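Local coordinates for octenoyl-coa reductase/carboxylase (Streptomyces sp., PDB 4A0S) that reduces and carboxylates 2-octenoyl-CoA with NADPH, supplying an extender unit for the polyketide synthase of cinnabaramide biosynthesis, at the interface of chains A and B and the interface of chains A and C. Sequence-based numbering; all coordinates share one arbitrary frame. Chains: chain A/B/C, Octenoyl-coa reductase/carboxylase.

Contact 1 and contact 3 are neighbouring pieces of one two-fold A/B interface, the centres of their C-alpha atoms about 8 Å apart; they share A:Phe345 and B:His343. Both are built on strand 342-346, with contact 3 lying where the two copies of that strand pair and contact 1 at an end of the pairing, where helix 347-352 begins. Contact 2 belongs to a different two-fold interface, A/C, its C-alpha centre about 38 Å from that of contact 1 and 30 Å from that of contact 3, and uses 3-10 helix 149-152 and helix 365-376. One chain thus meets two partners through separate surfaces, consistent with the homotetramer.

Contact 1: the interface of chains A and B. Residues chain A 345-348; chain B 341-343.
An antiparallel strand pairing joins chains A and B here, part of a two-fold interface that continues a beta-sheet from one subunit into the next and so helps build the homotetramer. A:Phe345 and B:His343 exchange backbone hydrogen bonds, and beyond them A:Asn347 N, at the start of helix 347-352, donates a nearly straight 2.7 Å bond to B:Tyr341 O. The ring of B:Tyr341 lies face-on against A:Arg348, whose guanidinium is stacked on it with planes 11° apart and NE 3.4 Å from the ring centroid in a cation-pi contact. A bend at chi3 (-46°) of A:Arg348 turns the group toward A:Asp346, which grips it side-on: NE reaches OD1 at 3.0 Å and NH2 reaches OD2 at 2.6 Å, both through syn lone pairs and in the guanidinium plane. The carboxylate, nearly parallel to the tyrosine ring, lies offset beyond its edge, OD1 of A:Asp346 3.3 Å from CD1 of B:Tyr341, so of the pair it is the guanidinium that lies over the ring face. A:Arg348 N also donates to A:Asp346 OD1 from the anti side, fixing the carboxylate further. On the other flank B:His343 sets its CB over the face of the A:Phe345 ring, 3.5 Å from CE1, while A:Asn347 CB sits over the imidazole, 3.4 Å from its centroid.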
loop_
_atom_site.group_PDB
_atom_site.type_symbol
_atom_site.label_atom_id
_atom_site.label_comp_id
_atom_site.label_asym_id
_atom_site.label_seq_id
_atom_site.Cartn_x
_atom_site.Cartn_y
_atom_site.Cartn_z
ATOM N N PHE A 345 21.930 -3.756 -14.928
ATOM C CA PHE A 345 21.340 -4.919 -14.339
ATOM C C PHE A 345 20.619 -5.685 -15.428
ATOM O O PHE A 345 20.277 -5.138 -16.484
ATOM C CB PHE A 345 20.385 -4.540 -13.193
ATOM C CG PHE A 345 19.108 -3.897 -13.650
ATOM C CD1 PHE A 345 19.056 -2.530 -13.899
ATOM C CD2 PHE A 345 17.964 -4.659 -13.854
ATOM C CE1 PHE A 345 17.867 -1.919 -14.338
ATOM C CE2 PHE A 345 16.773 -4.063 -14.288
ATOM C CZ PHE A 345 16.727 -2.695 -14.534
ATOM N N ASP A 346 20.397 -6.957 -15.147
ATOM C CA ASP A 346 19.686 -7.833 -16.041
ATOM C C ASP A 346 18.206 -7.730 -15.672
ATOM O O ASP A 346 17.787 -8.134 -14.587
ATOM C CB ASP A 346 20.222 -9.254 -15.868
ATOM C CG ASP A 346 19.655 -10.232 -16.875
ATOM O OD1 ASP A 346 18.507 -10.069 -17.331
ATOM O OD2 ASP A 346 20.378 -11.193 -17.196
ATOM N N ASN A 347 17.428 -7.165 -16.579
ATOM C CA ASN A 347 16.024 -6.904 -16.304
ATOM C C ASN A 347 15.195 -8.166 -16.218
ATOM O O ASN A 347 14.114 -8.157 -15.641
ATOM C CB ASN A 347 15.414 -5.955 -17.333
ATOM C CG ASN A 347 14.056 -5.410 -16.883
ATOM O OD1 ASN A 347 13.885 -4.997 -15.729
ATOM N ND2 ASN A 347 13.091 -5.421 -17.786
ATOM N N ARG A 348 15.701 -9.254 -16.774
ATOM C CA ARG A 348 14.999 -10.523 -16.648
ATOM C C ARG A 348 14.767 -10.863 -15.183
ATOM O O ARG A 348 13.679 -11.270 -14.802
ATOM C CB ARG A 348 15.740 -11.648 -17.357
ATOM C CG ARG A 348 15.642 -11.532 -18.862
ATOM C CD ARG A 348 16.537 -12.540 -19.525
ATOM N NE ARG A 348 17.864 -12.550 -18.909
ATOM C CZ ARG A 348 18.753 -13.528 -19.058
ATOM N NH1 ARG A 348 18.465 -14.582 -19.809
ATOM N NH2 ARG A 348 19.931 -13.452 -18.447
ATOM N N TYR B 341 17.942 -7.177 -22.346
ATOM C CA TYR B 341 17.719 -7.177 -20.894
ATOM C C TYR B 341 18.812 -6.518 -20.064
ATOM O O TYR B 341 18.621 -6.268 -18.872
ATOM C CB TYR B 341 17.450 -8.591 -20.385
ATOM C CG TYR B 341 18.441 -9.627 -20.856
ATOM C CD1 TYR B 341 19.734 -9.683 -20.332
ATOM C CD2 TYR B 341 18.078 -10.561 -21.824
ATOM C CE1 TYR B 341 20.642 -10.648 -20.771
ATOM C CE2 TYR B 341 18.967 -11.524 -22.264
ATOM C CZ TYR B 341 20.249 -11.563 -21.740
ATOM O OH TYR B 341 21.127 -12.523 -22.193
ATOM N N LEU B 342 19.959 -6.248 -20.678
ATOM C CA LEU B 342 21.003 -5.523 -19.982
ATOM C C LEU B 342 20.587 -4.080 -19.931
ATOM O O LEU B 342 20.835 -3.326 -20.861
ATOM C CB LEU B 342 22.353 -5.660 -20.677
ATOM C CG LEU B 342 23.224 -6.867 -20.345
ATOM C CD1 LEU B 342 24.625 -6.605 -20.885
ATOM C CD2 LEU B 342 23.256 -7.113 -18.836
ATOM N N HIS B 343 19.936 -3.699 -18.840
ATOM C CA HIS B 343 19.477 -2.337 -18.701
ATOM C C HIS B 343 20.543 -1.493 -18.054
ATOM O O HIS B 343 21.215 -1.932 -17.116
ATOM C CB HIS B 343 18.258 -2.298 -17.822
ATOM C CG HIS B 343 17.006 -2.728 -18.502
ATOM N ND1 HIS B 343 15.765 -2.409 -18.008
ATOM C CD2 HIS B 343 16.789 -3.443 -19.633
ATOM C CE1 HIS B 343 14.834 -2.900 -18.804
ATOM N NE2 HIS B 343 15.427 -3.550 -19.785
#

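Contact 2: the interface of chains A and C. Residues chain A 144, 146, 151, 182, 365; chain C 146-148, 152.
With CG of A:His365 trans to its backbone N (chi1 -161°), the imidazole points toward chain C and CB is left against the ring of C:His152. That second histidine holds CG opposite its carbonyl carbon (chi1 -66°), which sends its ring in among A:Val144, A:Glu146, A:Thr151 and A:Ser182. The site is a patch of loop, 3-10 helices and the start of helix 365-376 in the two-fold A/C interface, one of the surfaces that assemble the homotetramer. A:His365 CB lies over one face of the C:His152 ring, 3.4 Å from CG, and the two imidazoles meet edge to face with planes 80° apart. In the plane of the C:His152 ring, A:Val144 CG2 comes to its edge at CE1, 3.5 Å away. C:His152 NE2 donates within chain C to the backbone O of C:Glu146 at 2.6 Å, the acceptor almost in the ring plane, and this bond limits how the imidazole can turn. Nearby, A:Glu146 and C:Glu146 pack through their aliphatic parts, CB to CB at 3.3 Å, their carboxylate planes almost perpendicular. NE2 of A:His365 makes a weak, bent hydrogen bond to C:Gln147 O at 2.9 Å. Water 1 also links this pair: it sits at the edge of the A:His365 ring, 2.7 Å from NE2 and 3.2 Å from C:Gln147 O.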
loop_
_atom_site.group_PDB
_atom_site.type_symbol
_atom_site.label_atom_id
_atom_site.label_comp_id
_atom_site.label_asym_id
_atom_site.label_seq_id
_atom_site.Cartn_x
_atom_site.Cartn_y
_atom_site.Cartn_z
ATOM N N VAL A 144 12.701 21.272 2.867
ATOM C CA VAL A 144 11.614 21.078 1.919
ATOM C C VAL A 144 10.695 22.290 1.909
ATOM O O VAL A 144 10.691 23.082 2.856
ATOM C CB VAL A 144 10.819 19.779 2.204
ATOM C CG1 VAL A 144 11.782 18.580 2.337
ATOM C CG2 VAL A 144 9.981 19.915 3.460
ATOM N N GLU A 146 7.152 23.530 2.172
ATOM C CA GLU A 146 5.902 23.065 2.756
ATOM C C GLU A 146 4.664 23.634 2.051
ATOM O O GLU A 146 3.524 23.228 2.335
ATOM C CB GLU A 146 5.884 23.386 4.245
ATOM C CG GLU A 146 7.003 22.719 5.041
ATOM C CD GLU A 146 8.329 23.448 4.931
ATOM O OE1 GLU A 146 8.441 24.402 4.136
ATOM O OE2 GLU A 146 9.271 23.065 5.645
ATOM N N THR A 151 4.718 17.978 -0.969
ATOM C CA THR A 151 5.264 17.897 0.382
ATOM C C THR A 151 4.255 17.317 1.369
ATOM O O THR A 151 4.626 16.616 2.293
ATOM C CB THR A 151 5.691 19.278 0.900
ATOM O OG1 THR A 151 6.672 19.819 0.018
ATOM C CG2 THR A 151 6.276 19.171 2.329
ATOM N N SER A 182 11.014 22.689 9.871
ATOM C CA SER A 182 10.602 21.317 9.588
ATOM C C SER A 182 11.790 20.378 9.405
ATOM O O SER A 182 11.615 19.223 8.987
ATOM C CB SER A 182 9.711 21.272 8.353
ATOM O OG SER A 182 10.406 21.811 7.250
ATOM N N HIS A 365 10.024 14.560 7.193
ATOM C CA HIS A 365 9.974 14.942 8.582
ATOM C C HIS A 365 9.263 13.890 9.437
ATOM O O HIS A 365 9.631 13.667 10.582
ATOM C CB HIS A 365 9.242 16.274 8.653
ATOM C CG HIS A 365 9.473 17.045 9.896
ATOM N ND1 HIS A 365 10.638 16.972 10.626
ATOM C CD2 HIS A 365 8.693 17.957 10.514
ATOM C CE1 HIS A 365 10.556 17.801 11.652
ATOM N NE2 HIS A 365 9.383 18.405 11.607
ATOM N N GLU C 146 2.864 22.799 9.112
ATOM C CA GLU C 146 3.876 22.128 8.305
ATOM C C GLU C 146 5.161 21.848 9.059
ATOM O O GLU C 146 6.093 21.248 8.521
ATOM C CB GLU C 146 4.173 22.961 7.089
ATOM C CG GLU C 146 2.934 23.185 6.222
ATOM C CD GLU C 146 2.090 24.383 6.675
ATOM O OE1 GLU C 146 2.212 24.850 7.838
ATOM O OE2 GLU C 146 1.291 24.856 5.847
ATOM N N GLN C 147 5.204 22.280 10.308
ATOM C CA GLN C 147 6.300 21.911 11.189
ATOM C C GLN C 147 6.088 20.576 11.839
ATOM O O GLN C 147 7.037 19.953 12.278
ATOM C CB GLN C 147 6.437 22.923 12.282
ATOM C CG GLN C 147 7.226 24.069 11.879
ATOM C CD GLN C 147 7.443 24.999 13.050
ATOM O OE1 GLN C 147 7.096 26.151 12.958
ATOM N NE2 GLN C 147 7.987 24.479 14.167
ATOM N N GLU C 148 4.843 20.150 11.927
ATOM C CA GLU C 148 4.523 18.839 12.475
ATOM C C GLU C 148 5.097 17.791 11.575
ATOM O O GLU C 148 4.865 17.840 10.389
ATOM C CB GLU C 148 3.026 18.634 12.463
ATOM C CG GLU C 148 2.359 19.361 13.530
ATOM C CD GLU C 148 1.059 18.721 13.816
ATOM O OE1 GLU C 148 1.052 17.713 14.560
ATOM O OE2 GLU C 148 0.075 19.211 13.254
ATOM N N HIS C 152 4.180 15.919 6.941
ATOM C CA HIS C 152 5.074 15.507 5.877
ATOM C C HIS C 152 4.887 14.049 5.449
ATOM O O HIS C 152 5.486 13.605 4.489
ATOM C CB HIS C 152 6.505 15.760 6.323
ATOM C CG HIS C 152 6.812 17.213 6.480
ATOM N ND1 HIS C 152 7.635 17.896 5.610
ATOM C CD2 HIS C 152 6.371 18.127 7.379
ATOM C CE1 HIS C 152 7.708 19.163 5.981
ATOM N NE2 HIS C 152 6.946 19.332 7.045
HETATM O O HOH W 1 9.553 19.412 14.153
#

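Contact 3: the interface of chains A and B. Residues chain A 319, 343-345, 357; chain B 319, 343, 345, 347, 350.
A:Phe345 and B:Phe345 meet across the two-fold of an intersubunit antiparallel beta-ribbon, in the nucleotide-binding half of this medium-chain dehydrogenase/reductase family member. Their side chains cross at about a right angle and touch rim to rim, CE1 to CE1 at 3.4 Å. In both, CG lies between the backbone N and the carbonyl carbon (chi1 near 70°), turning the two rings toward one another on one side of the paired strands. Each also takes the other chain's Phe319 at its edge. A:Phe319 brings CE2 to 3.8 Å from B:Phe345 CE1, with planes 78° apart, and B:Phe319, from helix 316-325 of its own chain, meets A:Phe345 in a similar way, CE2 to CE1 at 3.6 Å. A:His343 lays CB over a face of the B:Phe345 ring, 3.6 Å from CE1, while its imidazole stands edge-to-face to that ring. The imidazole is itself sandwiched: B:Asn347 CB sits over the centre of one face, its amide stacked 23° from parallel, and A:Phe319 CB packs toward the rim of the other. In the backbone, B:Phe345 N donates to A:His343 O and A:His343 N to B:Phe345 O, each at 2.8 Å. A:Ile357 CG2 meets B:Leu350 CD2 at 3.5 Å, the side chains roughly perpendicular.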
loop_
_atom_site.group_PDB
_atom_site.type_symbol
_atom_site.label_atom_id
_atom_site.label_comp_id
_atom_site.label_asym_id
_atom_site.label_seq_id
_atom_site.Cartn_x
_atom_site.Cartn_y
_atom_site.Cartn_z
ATOM N N PHE A 319 24.974 -3.338 -7.883
ATOM C CA PHE A 319 23.551 -3.229 -8.165
ATOM C C PHE A 319 23.008 -4.391 -8.978
ATOM O O PHE A 319 21.915 -4.858 -8.710
ATOM C CB PHE A 319 23.206 -1.915 -8.838
ATOM C CG PHE A 319 21.736 -1.693 -8.965
ATOM C CD1 PHE A 319 21.020 -1.152 -7.917
ATOM C CD2 PHE A 319 21.063 -2.060 -10.120
ATOM C CE1 PHE A 319 19.655 -0.951 -8.015
ATOM C CE2 PHE A 319 19.682 -1.869 -10.218
ATOM C CZ PHE A 319 18.990 -1.326 -9.162
ATOM N N HIS A 343 24.074 2.380 -13.359
ATOM C CA HIS A 343 23.767 1.016 -12.978
ATOM C C HIS A 343 23.441 0.217 -14.202
ATOM O O HIS A 343 22.770 0.710 -15.093
ATOM C CB HIS A 343 22.572 0.998 -12.053
ATOM C CG HIS A 343 22.864 1.524 -10.684
ATOM N ND1 HIS A 343 22.010 1.323 -9.623
ATOM C CD2 HIS A 343 23.924 2.216 -10.198
ATOM C CE1 HIS A 343 22.531 1.879 -8.540
ATOM N NE2 HIS A 343 23.692 2.424 -8.862
ATOM N N THR A 344 23.954 -1.004 -14.237
ATOM C CA THR A 344 23.532 -2.001 -15.196
ATOM C C THR A 344 23.035 -3.211 -14.444
ATOM O O THR A 344 23.612 -3.620 -13.436
ATOM C CB THR A 344 24.664 -2.397 -16.149
ATOM O OG1 THR A 344 25.099 -1.226 -16.845
ATOM C CG2 THR A 344 24.191 -3.458 -17.165
ATOM N N PHE A 345 21.930 -3.756 -14.928
ATOM C CA PHE A 345 21.340 -4.919 -14.339
ATOM C C PHE A 345 20.619 -5.685 -15.428
ATOM O O PHE A 345 20.277 -5.138 -16.484
ATOM C CB PHE A 345 20.385 -4.540 -13.193
ATOM C CG PHE A 345 19.108 -3.897 -13.650
ATOM C CD1 PHE A 345 19.056 -2.530 -13.899
ATOM C CD2 PHE A 345 17.964 -4.659 -13.854
ATOM C CE1 PHE A 345 17.867 -1.919 -14.338
ATOM C CE2 PHE A 345 16.773 -4.063 -14.288
ATOM C CZ PHE A 345 16.727 -2.695 -14.534
ATOM N N ILE A 357 12.662 -2.162 -7.664
ATOM C CA ILE A 357 13.744 -1.307 -7.262
ATOM C C ILE A 357 13.112 -0.024 -6.789
ATOM O O ILE A 357 12.433 0.662 -7.551
ATOM C CB ILE A 357 14.704 -0.971 -8.403
ATOM C CG1 ILE A 357 15.274 -2.229 -9.043
ATOM C CG2 ILE A 357 15.838 -0.086 -7.874
ATOM C CD1 ILE A 357 15.712 -2.016 -10.490
ATOM N N PHE B 319 15.138 2.096 -21.472
ATOM C CA PHE B 319 15.029 2.040 -20.019
ATOM C C PHE B 319 15.698 3.198 -19.278
ATOM O O PHE B 319 15.158 3.708 -18.302
ATOM C CB PHE B 319 15.496 0.703 -19.466
ATOM C CG PHE B 319 15.155 0.516 -18.024
ATOM C CD1 PHE B 319 13.896 0.066 -17.654
ATOM C CD2 PHE B 319 16.075 0.825 -17.029
ATOM C CE1 PHE B 319 13.570 -0.119 -16.318
ATOM C CE2 PHE B 319 15.737 0.654 -15.690
ATOM C CZ PHE B 319 14.481 0.184 -15.345
ATOM N N HIS B 343 19.936 -3.699 -18.840
ATOM C CA HIS B 343 19.477 -2.337 -18.701
ATOM C C HIS B 343 20.543 -1.493 -18.054
ATOM O O HIS B 343 21.215 -1.932 -17.116
ATOM C CB HIS B 343 18.258 -2.298 -17.822
ATOM C CG HIS B 343 17.006 -2.728 -18.502
ATOM N ND1 HIS B 343 15.765 -2.409 -18.008
ATOM C CD2 HIS B 343 16.789 -3.443 -19.633
ATOM C CE1 HIS B 343 14.834 -2.900 -18.804
ATOM N NE2 HIS B 343 15.427 -3.550 -19.785
ATOM N N PHE B 345 20.956 2.448 -16.419
ATOM C CA PHE B 345 20.321 3.696 -16.073
ATOM C C PHE B 345 21.172 4.457 -15.090
ATOM O O PHE B 345 22.030 3.888 -14.421
ATOM C CB PHE B 345 18.918 3.443 -15.510
ATOM C CG PHE B 345 18.924 2.812 -14.161
ATOM C CD1 PHE B 345 19.018 1.435 -14.022
ATOM C CD2 PHE B 345 18.849 3.589 -13.030
ATOM C CE1 PHE B 345 19.027 0.849 -12.771
ATOM C CE2 PHE B 345 18.860 3.005 -11.766
ATOM C CZ PHE B 345 18.961 1.644 -11.636
ATOM N N ASN B 347 21.391 5.965 -11.800
ATOM C CA ASN B 347 20.695 5.780 -10.535
ATOM C C ASN B 347 20.377 7.079 -9.816
ATOM O O ASN B 347 19.410 7.129 -9.066
ATOM C CB ASN B 347 21.436 4.823 -9.596
ATOM C CG ASN B 347 20.551 4.335 -8.449
ATOM O OD1 ASN B 347 19.401 3.986 -8.663
ATOM N ND2 ASN B 347 21.083 4.328 -7.236
ATOM N N LEU B 350 17.027 7.890 -10.259
ATOM C CA LEU B 350 16.111 7.008 -9.568
ATOM C C LEU B 350 16.019 7.388 -8.110
ATOM O O LEU B 350 14.945 7.772 -7.648
ATOM C CB LEU B 350 16.506 5.545 -9.720
ATOM C CG LEU B 350 15.514 4.605 -9.030
ATOM C CD1 LEU B 350 14.352 4.365 -9.960
ATOM C CD2 LEU B 350 16.224 3.332 -8.727
#